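Local coordinates for mandelate racemase/muconate lactonizing enzyme, C-terminal domain protein (Paracoccus denitrificans, PDB 4DWD) that binds magnesium and is probably a hydro-lyase of the enolase superfamily, at residues G303-S314 with F347-I357. Residues are numbered along the deposited sequence; the frame is centred on the assembly and turned at random.
Sequences GVGHFANIHVLS and FALGDAPGLGI
His311 of helix 304-314 reaches the loop of 347-357 through its ring NE2, which donates a hydrogen bond to Leu355 O (2.8 Å, N-H...O angle 159°). The acceptor lies close to the imidazole plane. The donor, however, stands above the carbonyl plane of Leu355. Leu349 CD1 sits over one face of the same ring, offset toward its rim, in a CH-pi contact 3.9 Å from the centroid of the His311 ring. CG anti to the backbone N (chi1 180°) carries the Leu349 branch in toward the helix, and chi2 near 54° turns CD1 and CD2 to different partners. CD1 also meets Ile310 CD1, while Leu349 CD2 packs on Ser314 CB at 3.6 Å. Ser314 OG turns back to bond His311 O within the helix.

One turn nearer the helix start, Phe307 receives Ile357 over a face. Ile357 CB stands almost on the ring normal, 4.2 Å from the centroid of the Phe307 ring. Ile357 CD1 runs on to Phe307 CD1 (3.5 Å) and to Gly303 at the N-cap. Leu355 O lies at the edge of the Phe307 ring, near its plane. Leu355 CD2 meets Ala308. The Leu355 and Val304 side chains cross at about a right angle, Leu355 CD1 meeting Val304 CG1. Ile100 of helix 90-110 also touches Val304, Ala308 and Leu355.

His306 and Phe347 form a T-shaped pair, planes at 68°. His306 gives the edge, and its CE1 points at the centre of the Phe347 face.

The contact packs a helix of the enolase-type C-terminal barrel domain against strand 346-348 and the loop after it. Leu355 N bonds Asp104 OD1, so the backbone of this residue is held at both its N and its O. His311 ND1 is hydrogen-bonded too. With both nitrogens engaged, the imidazole is probably held against rotation and pins the loop to the otherwise largely apolar helix face.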
ATOM      1  N   GLY B 303     -12.459 -32.596 -28.352  1.00 11.59           N
ATOM      2  CA  GLY B 303     -13.869 -32.742 -28.709  1.00 12.60           C
ATOM      3  C   GLY B 303     -14.766 -31.684 -28.108  1.00 11.82           C
ATOM      4  O   GLY B 303     -14.706 -30.511 -28.487  1.00 10.81           O
ATOM      5  N   VAL B 304     -15.622 -32.106 -27.179  1.00 11.22           N
ATOM      6  CA  VAL B 304     -16.615 -31.194 -26.568  1.00 11.01           C
ATOM      7  C   VAL B 304     -15.983 -29.923 -25.989  1.00 11.21           C
ATOM      8  O   VAL B 304     -16.446 -28.817 -26.274  1.00 11.78           O
ATOM      9  CB  VAL B 304     -17.484 -31.930 -25.521  1.00 10.94           C
ATOM     10  CG1 VAL B 304     -18.441 -30.984 -24.795  1.00 11.06           C
ATOM     11  CG2 VAL B 304     -18.284 -33.035 -26.192  1.00 12.14           C
ATOM     12  N   GLY B 305     -14.915 -30.071 -25.208  1.00 11.33           N
ATOM     13  CA  GLY B 305     -14.272 -28.901 -24.591  1.00 11.07           C
ATOM     14  C   GLY B 305     -13.727 -27.933 -25.630  1.00 11.05           C
ATOM     15  O   GLY B 305     -13.799 -26.721 -25.464  1.00 11.27           O
ATOM     16  N   HIS B 306     -13.177 -28.468 -26.718  1.00 11.09           N
ATOM     17  CA  HIS B 306     -12.670 -27.617 -27.779  1.00 11.10           C
ATOM     18  C   HIS B 306     -13.781 -26.807 -28.388  1.00 11.08           C
ATOM     19  O   HIS B 306     -13.631 -25.605 -28.609  1.00 10.80           O
ATOM     20  CB  HIS B 306     -11.994 -28.465 -28.843  1.00 11.58           C
ATOM     21  CG  HIS B 306     -11.641 -27.698 -30.077  1.00 11.74           C
ATOM     22  ND1 HIS B 306     -10.551 -26.897 -30.155  1.00 12.20           N
ATOM     23  CD2 HIS B 306     -12.279 -27.623 -31.309  1.00 13.23           C
ATOM     24  CE1 HIS B 306     -10.496 -26.345 -31.382  1.00 12.91           C
ATOM     25  NE2 HIS B 306     -11.547 -26.798 -32.091  1.00 14.50           N
ATOM     26  N   PHE B 307     -14.910 -27.453 -28.666  1.00 10.94           N
ATOM     27  CA  PHE B 307     -16.028 -26.752 -29.286  1.00 11.13           C
ATOM     28  C   PHE B 307     -16.580 -25.660 -28.370  1.00 10.90           C
ATOM     29  O   PHE B 307     -16.839 -24.544 -28.820  1.00 10.93           O
ATOM     30  CB  PHE B 307     -17.116 -27.741 -29.710  1.00 10.95           C
ATOM     31  CG  PHE B 307     -16.894 -28.321 -31.076  1.00 12.18           C
ATOM     32  CD1 PHE B 307     -15.861 -29.227 -31.311  1.00 12.62           C
ATOM     33  CD2 PHE B 307     -17.733 -27.979 -32.121  1.00 13.67           C
ATOM     34  CE1 PHE B 307     -15.665 -29.762 -32.571  1.00 14.61           C
ATOM     35  CE2 PHE B 307     -17.546 -28.508 -33.384  1.00 14.18           C
ATOM     36  CZ  PHE B 307     -16.503 -29.401 -33.613  1.00 14.42           C
ATOM     37  N   ALA B 308     -16.753 -25.967 -27.084  1.00 10.76           N
ATOM     38  CA  ALA B 308     -17.185 -24.934 -26.142  1.00 10.43           C
ATOM     39  C   ALA B 308     -16.223 -23.751 -26.132  1.00 10.99           C
ATOM     40  O   ALA B 308     -16.636 -22.592 -26.195  1.00 10.45           O
ATOM     41  CB  ALA B 308     -17.327 -25.522 -24.747  1.00  9.90           C
ATOM     42  N   ASN B 309     -14.935 -24.069 -26.077  1.00 10.73           N
ATOM     43  CA  ASN B 309     -13.871 -23.067 -26.069  1.00 10.54           C
ATOM     44  C   ASN B 309     -13.929 -22.152 -27.290  1.00 11.04           C
ATOM     45  O   ASN B 309     -13.876 -20.926 -27.143  1.00 10.71           O
ATOM     46  CB  ASN B 309     -12.509 -23.770 -25.962  1.00 10.77           C
ATOM     47  CG  ASN B 309     -11.363 -22.828 -25.602  1.00 10.45           C
ATOM     48  OD1 ASN B 309     -11.484 -21.990 -24.714  1.00 11.20           O
ATOM     49  ND2 ASN B 309     -10.226 -22.995 -26.279  1.00 11.07           N
ATOM     50  N   ILE B 310     -14.048 -22.732 -28.488  1.00 11.29           N
ATOM     51  CA  ILE B 310     -14.084 -21.877 -29.691  1.00 11.20           C
ATOM     52  C   ILE B 310     -15.380 -21.054 -29.846  1.00 10.88           C
ATOM     53  O   ILE B 310     -15.338 -19.937 -30.349  1.00 11.17           O
ATOM     54  CB  ILE B 310     -13.682 -22.610 -30.997  1.00 11.95           C
ATOM     55  CG1 ILE B 310     -14.704 -23.695 -31.368  1.00 12.38           C
ATOM     56  CG2 ILE B 310     -12.245 -23.143 -30.891  1.00 14.33           C
ATOM     57  CD1 ILE B 310     -14.465 -24.303 -32.739  1.00 15.98           C
ATOM     58  N   HIS B 311     -16.524 -21.560 -29.385  1.00 10.86           N
ATOM     59  CA  HIS B 311     -17.712 -20.694 -29.365  1.00 10.51           C
ATOM     60  C   HIS B 311     -17.464 -19.470 -28.511  1.00 10.57           C
ATOM     61  O   HIS B 311     -17.763 -18.346 -28.920  1.00 11.13           O
ATOM     62  CB  HIS B 311     -18.954 -21.439 -28.893  1.00 10.37           C
ATOM     63  CG  HIS B 311     -19.601 -22.283 -29.969  1.00 10.99           C
ATOM     64  ND1 HIS B 311     -20.519 -21.782 -30.826  1.00 10.61           N
ATOM     65  CD2 HIS B 311     -19.431 -23.625 -30.309  1.00 11.68           C
ATOM     66  CE1 HIS B 311     -20.922 -22.756 -31.671  1.00 11.77           C
ATOM     67  NE2 HIS B 311     -20.254 -23.884 -31.354  1.00 11.53           N
ATOM     68  N   VAL B 312     -16.928 -19.668 -27.312  1.00 10.01           N
ATOM     69  CA  VAL B 312     -16.634 -18.527 -26.441  1.00 10.34           C
ATOM     70  C   VAL B 312     -15.574 -17.613 -27.051  1.00 10.34           C
ATOM     71  O   VAL B 312     -15.742 -16.408 -27.079  1.00 11.28           O
ATOM     72  CB  VAL B 312     -16.224 -18.986 -25.023  1.00 10.45           C
ATOM     73  CG1 VAL B 312     -15.578 -17.857 -24.219  1.00 11.01           C
ATOM     74  CG2 VAL B 312     -17.430 -19.550 -24.281  1.00 10.58           C
ATOM     75  N   LEU B 313     -14.488 -18.184 -27.559  1.00 10.22           N
ATOM     76  CA  LEU B 313     -13.420 -17.330 -28.112  1.00 10.40           C
ATOM     77  C   LEU B 313     -13.806 -16.558 -29.375  1.00 11.07           C
ATOM     78  O   LEU B 313     -13.247 -15.493 -29.648  1.00 11.53           O
ATOM     79  CB  LEU B 313     -12.124 -18.120 -28.302  1.00 11.88           C
ATOM     80  CG  LEU B 313     -11.470 -18.436 -26.945  1.00 12.39           C
ATOM     81  CD1 LEU B 313     -10.338 -19.436 -27.106  1.00 14.54           C
ATOM     82  CD2 LEU B 313     -10.973 -17.167 -26.254  1.00 13.89           C
ATOM     83  N   SER B 314     -14.782 -17.075 -30.125  1.00 10.60           N
ATOM     84  CA  SER B 314     -15.276 -16.353 -31.293  1.00 11.29           C
ATOM     85  C   SER B 314     -15.892 -15.012 -30.890  1.00 11.55           C
ATOM     86  O   SER B 314     -15.932 -14.082 -31.716  1.00 12.68           O
ATOM     87  CB  SER B 314     -16.287 -17.199 -32.083  1.00 12.34           C
ATOM     88  OG  SER B 314     -17.558 -17.247 -31.451  1.00 11.78           O
ATOM     89  N   PHE B 347      -8.951 -22.906 -36.944  1.00 17.25           N
ATOM     90  CA  PHE B 347     -10.152 -23.710 -36.683  1.00 16.43           C
ATOM     91  C   PHE B 347     -11.334 -23.021 -37.342  1.00 17.21           C
ATOM     92  O   PHE B 347     -11.569 -21.831 -37.113  1.00 16.96           O
ATOM     93  CB  PHE B 347     -10.407 -23.822 -35.181  1.00 15.82           C
ATOM     94  CG  PHE B 347      -9.328 -24.556 -34.440  1.00 14.71           C
ATOM     95  CD1 PHE B 347      -9.084 -25.899 -34.704  1.00 14.68           C
ATOM     96  CD2 PHE B 347      -8.567 -23.911 -33.466  1.00 14.00           C
ATOM     97  CE1 PHE B 347      -8.082 -26.586 -34.031  1.00 15.11           C
ATOM     98  CE2 PHE B 347      -7.574 -24.596 -32.772  1.00 13.58           C
ATOM     99  CZ  PHE B 347      -7.329 -25.937 -33.056  1.00 14.27           C
ATOM    100  N   ALA B 348     -12.064 -23.766 -38.166  1.00 17.33           N
ATOM    101  CA  ALA B 348     -13.267 -23.239 -38.810  1.00 17.71           C
ATOM    102  C   ALA B 348     -14.496 -23.540 -37.966  1.00 18.43           C
ATOM    103  O   ALA B 348     -14.888 -24.703 -37.815  1.00 20.95           O
ATOM    104  CB  ALA B 348     -13.422 -23.823 -40.214  1.00 19.99           C
ATOM    105  N   LEU B 349     -15.096 -22.488 -37.418  1.00 15.81           N
ATOM    106  CA  LEU B 349     -16.313 -22.621 -36.621  1.00 16.89           C
ATOM    107  C   LEU B 349     -17.544 -22.557 -37.526  1.00 16.89           C
ATOM    108  O   LEU B 349     -17.779 -21.553 -38.191  1.00 19.06           O
ATOM    109  CB  LEU B 349     -16.359 -21.514 -35.559  1.00 17.45           C
ATOM    110  CG  LEU B 349     -17.550 -21.436 -34.599  1.00 16.26           C
ATOM    111  CD1 LEU B 349     -17.762 -22.753 -33.875  1.00 17.72           C
ATOM    112  CD2 LEU B 349     -17.278 -20.321 -33.612  1.00 14.79           C
ATOM    113  N   GLY B 350     -18.307 -23.646 -37.551  1.00 17.85           N
ATOM    114  CA  GLY B 350     -19.499 -23.753 -38.392  1.00 20.72           C
ATOM    115  C   GLY B 350     -20.750 -23.231 -37.711  1.00 17.63           C
ATOM    116  O   GLY B 350     -20.708 -22.809 -36.554  1.00 16.61           O
ATOM    117  N   ASP B 351     -21.875 -23.278 -38.424  1.00 15.95           N
ATOM    118  CA  ASP B 351     -23.114 -22.662 -37.933  1.00 16.41           C
ATOM    119  C   ASP B 351     -24.211 -23.646 -37.476  1.00 15.62           C
ATOM    120  O   ASP B 351     -25.377 -23.257 -37.336  1.00 17.63           O
ATOM    121  CB  ASP B 351     -23.662 -21.648 -38.960  1.00 18.57           C
ATOM    122  CG  ASP B 351     -24.114 -22.300 -40.271  1.00 19.88           C
ATOM    123  OD1 ASP B 351     -24.028 -23.537 -40.416  1.00 20.03           O
ATOM    124  OD2 ASP B 351     -24.577 -21.560 -41.165  1.00 27.73           O
ATOM    125  N   ALA B 352     -23.846 -24.901 -37.223  1.00 13.92           N
ATOM    126  CA  ALA B 352     -24.805 -25.890 -36.709  1.00 15.47           C
ATOM    127  C   ALA B 352     -25.342 -25.458 -35.345  1.00 14.38           C
ATOM    128  O   ALA B 352     -24.611 -24.845 -34.552  1.00 13.91           O
ATOM    129  CB  ALA B 352     -24.169 -27.270 -36.613  1.00 16.86           C
ATOM    130  N   PRO B 353     -26.620 -25.755 -35.061  1.00 14.40           N
ATOM    131  CA  PRO B 353     -27.176 -25.393 -33.755  1.00 13.34           C
ATOM    132  C   PRO B 353     -26.434 -26.023 -32.574  1.00 13.29           C
ATOM    133  O   PRO B 353     -25.897 -27.132 -32.684  1.00 14.60           O
ATOM    134  CB  PRO B 353     -28.615 -25.908 -33.843  1.00 14.91           C
ATOM    135  CG  PRO B 353     -28.936 -25.777 -35.299  1.00 18.11           C
ATOM    136  CD  PRO B 353     -27.673 -26.235 -35.977  1.00 16.23           C
ATOM    137  N   GLY B 354     -26.392 -25.301 -31.458  1.00 11.26           N
ATOM    138  CA  GLY B 354     -25.701 -25.781 -30.269  1.00 11.74           C
ATOM    139  C   GLY B 354     -24.196 -25.701 -30.444  1.00 11.91           C
ATOM    140  O   GLY B 354     -23.680 -24.741 -31.008  1.00 12.24           O
ATOM    141  N   LEU B 355     -23.482 -26.710 -29.943  1.00 11.82           N
ATOM    142  CA  LEU B 355     -22.032 -26.787 -30.120  1.00 12.42           C
ATOM    143  C   LEU B 355     -21.634 -27.090 -31.556  1.00 12.81           C
ATOM    144  O   LEU B 355     -20.612 -26.613 -32.037  1.00 13.67           O
ATOM    145  CB  LEU B 355     -21.461 -27.903 -29.248  1.00 12.59           C
ATOM    146  CG  LEU B 355     -21.405 -27.618 -27.755  1.00 11.87           C
ATOM    147  CD1 LEU B 355     -21.110 -28.923 -27.048  1.00 12.29           C
ATOM    148  CD2 LEU B 355     -20.351 -26.566 -27.408  1.00 11.18           C
ATOM    149  N   GLY B 356     -22.438 -27.906 -32.223  1.00 13.84           N
ATOM    150  CA  GLY B 356     -22.106 -28.375 -33.562  1.00 15.40           C
ATOM    151  C   GLY B 356     -21.161 -29.561 -33.581  1.00 15.56           C
ATOM    152  O   GLY B 356     -20.648 -29.904 -34.636  1.00 16.57           O
ATOM    153  N   ILE B 357     -20.947 -30.196 -32.430  1.00 14.33           N
ATOM    154  CA  ILE B 357     -20.094 -31.384 -32.336  1.00 15.12           C
ATOM    155  C   ILE B 357     -20.922 -32.590 -32.769  1.00 16.10           C
ATOM    156  O   ILE B 357     -22.102 -32.690 -32.425  1.00 17.73           O
ATOM    157  CB  ILE B 357     -19.501 -31.598 -30.911  1.00 16.61           C
ATOM    158  CG1 ILE B 357     -18.521 -32.771 -30.907  1.00 17.72           C
ATOM    159  CG2 ILE B 357     -20.589 -31.870 -29.884  1.00 16.85           C
ATOM    160  CD1 ILE B 357     -17.082 -32.415 -30.677  1.00 16.21           C
TER